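Local coordinates for acetyl-CoA hydrolase/transferase family protein (Porphyromonas gingivalis, PDB 2NVV), which probably hydrolyses acetyl-CoA or transfers CoA between acetate and other acyl groups, as a zinc-binding member of the acetyl-CoA hydrolase/transferase family, at residues Leu112-Tyr117 and Pro180-Leu185. Residues are numbered along the deposited sequence; the frame is centred on the assembly and turned at random.
Sequences LRYGFY and PARREL
R182 brings its guanidinium up to Y114 and R113, and these three side chains make up the whole contact, 106 Å² in all; the backbones stay well apart, the nearest CA atoms, those of Y114 and P180, being 11.7 Å from each other. The denser side is where R182 and Y114, both buried, meet: NH1 of R182 lies 2.8 Å from OH of Y114, while the phenol ring and the guanidinium are turned only 15° apart in plane. With chi1 at -171° the R182 chain runs out from the loop toward the helix, and a bend at chi3 turns the guanidinium to the end of the phenol. Its NH1 also lies 3.5 Å from NH1 of R113, at the edge of that guanidinium, whose plane is steeply inclined to its own at 70°. These two atoms are both donors, and D178 forms a salt bridge to each, which should offset the like charges. R182 is further held by L177 O at NE and Q110 at NH2, whereas NH2 of R113 pairs with E175 and E334. On the solvent side, P180, A181 and R183 are exposed. On the second subunit, Y387 stacks on the Y114 ring. At G115, positive phi and the 3.0 Å bond from its N to L112 O belong to the Schellman motif following the helix, here joined through a carboxylate-bridged arginine pair to the long loop between strands 154-160 and 199-200.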
# COMPACT_ATOMS: atom_id res chain seq x y z
N LEU A 112 -0.76 18.00 2.95
CA LEU A 112 -1.11 19.40 2.79
C LEU A 112 -0.24 20.16 3.77
O LEU A 112 0.34 21.19 3.45
CB LEU A 112 -2.59 19.62 3.11
CG LEU A 112 -3.54 19.55 1.91
CD1 LEU A 112 -4.99 19.47 2.38
CD2 LEU A 112 -3.30 20.78 1.03
N ARG A 113 -0.14 19.63 4.99
CA ARG A 113 0.67 20.24 6.03
C ARG A 113 2.14 20.20 5.65
O ARG A 113 2.88 21.13 5.96
CB ARG A 113 0.44 19.51 7.36
CG ARG A 113 -1.00 19.57 7.86
CD ARG A 113 -1.08 19.29 9.35
NE ARG A 113 -0.63 17.94 9.68
CZ ARG A 113 -1.41 16.87 9.71
NH1 ARG A 113 -0.89 15.69 10.02
NH2 ARG A 113 -2.71 16.97 9.44
N TYR A 114 2.57 19.14 4.98
CA TYR A 114 3.95 18.99 4.53
C TYR A 114 4.29 20.01 3.44
O TYR A 114 5.46 20.24 3.13
CB TYR A 114 4.20 17.57 3.99
CG TYR A 114 4.05 16.47 5.01
CD1 TYR A 114 3.94 16.77 6.37
CD2 TYR A 114 4.02 15.13 4.63
CE1 TYR A 114 3.82 15.75 7.33
CE2 TYR A 114 3.90 14.11 5.58
CZ TYR A 114 3.80 14.43 6.93
OH TYR A 114 3.67 13.44 7.87
N GLY A 115 3.25 20.59 2.85
CA GLY A 115 3.44 21.58 1.81
C GLY A 115 3.51 20.99 0.42
O GLY A 115 3.87 21.69 -0.54
N PHE A 116 3.17 19.70 0.29
CA PHE A 116 3.23 19.02 -1.00
C PHE A 116 2.35 19.64 -2.08
O PHE A 116 2.70 19.63 -3.26
CB PHE A 116 2.89 17.54 -0.83
CG PHE A 116 3.93 16.77 -0.07
CD1 PHE A 116 5.12 17.37 0.33
CD2 PHE A 116 3.72 15.43 0.27
CE1 PHE A 116 6.08 16.66 1.05
CE2 PHE A 116 4.68 14.71 0.99
CZ PHE A 116 5.87 15.33 1.38
N TYR A 117 1.20 20.17 -1.68
CA TYR A 117 0.28 20.82 -2.61
C TYR A 117 0.30 22.23 -2.06
O TYR A 117 0.27 22.42 -0.85
CB TYR A 117 -1.13 20.21 -2.52
CG TYR A 117 -1.10 18.69 -2.54
CD1 TYR A 117 -1.36 17.95 -1.37
CD2 TYR A 117 -0.76 18.00 -3.70
CE1 TYR A 117 -1.28 16.56 -1.37
CE2 TYR A 117 -0.67 16.61 -3.70
CZ TYR A 117 -0.93 15.90 -2.54
OH TYR A 117 -0.83 14.52 -2.54
N PRO A 180 9.68 15.44 12.59
CA PRO A 180 10.03 14.28 13.40
C PRO A 180 9.41 14.25 14.79
O PRO A 180 9.91 13.56 15.67
CB PRO A 180 11.54 14.40 13.47
CG PRO A 180 11.71 15.89 13.65
CD PRO A 180 10.73 16.47 12.65
N ALA A 181 8.31 14.98 15.00
CA ALA A 181 7.68 15.05 16.31
C ALA A 181 6.39 14.25 16.51
O ALA A 181 5.78 14.31 17.56
CB ALA A 181 7.41 16.51 16.65
N ARG A 182 5.99 13.47 15.51
CA ARG A 182 4.75 12.73 15.63
C ARG A 182 4.77 11.62 16.67
O ARG A 182 5.74 10.88 16.78
CB ARG A 182 4.33 12.17 14.28
CG ARG A 182 2.94 11.58 14.29
CD ARG A 182 2.46 11.28 12.89
NE ARG A 182 2.30 12.49 12.08
CZ ARG A 182 2.08 12.48 10.77
NH1 ARG A 182 1.94 13.63 10.12
NH2 ARG A 182 2.02 11.33 10.10
N ARG A 183 3.68 11.53 17.42
CA ARG A 183 3.50 10.50 18.44
C ARG A 183 2.51 9.49 17.86
O ARG A 183 2.08 9.62 16.71
CB ARG A 183 2.92 11.11 19.71
CG ARG A 183 3.74 12.24 20.30
CD ARG A 183 5.11 11.77 20.70
NE ARG A 183 5.07 10.80 21.79
CZ ARG A 183 6.15 10.18 22.28
NH1 ARG A 183 7.35 10.44 21.76
NH2 ARG A 183 6.03 9.33 23.29
N GLU A 184 2.14 8.48 18.63
CA GLU A 184 1.21 7.48 18.13
C GLU A 184 -0.21 8.05 18.13
O GLU A 184 -0.50 9.02 18.82
CB GLU A 184 1.28 6.20 18.97
CG GLU A 184 0.48 6.20 20.28
CD GLU A 184 1.02 7.14 21.34
OE1 GLU A 184 2.21 7.55 21.25
OE2 GLU A 184 0.26 7.45 22.28
N LEU A 185 -1.09 7.44 17.33
CA LEU A 185 -2.49 7.85 17.26
C LEU A 185 -3.18 6.88 18.22
O LEU A 185 -3.48 5.75 17.87
CB LEU A 185 -3.01 7.67 15.84
CG LEU A 185 -2.07 8.15 14.73
CD1 LEU A 185 -2.70 7.82 13.40
CD2 LEU A 185 -1.81 9.64 14.86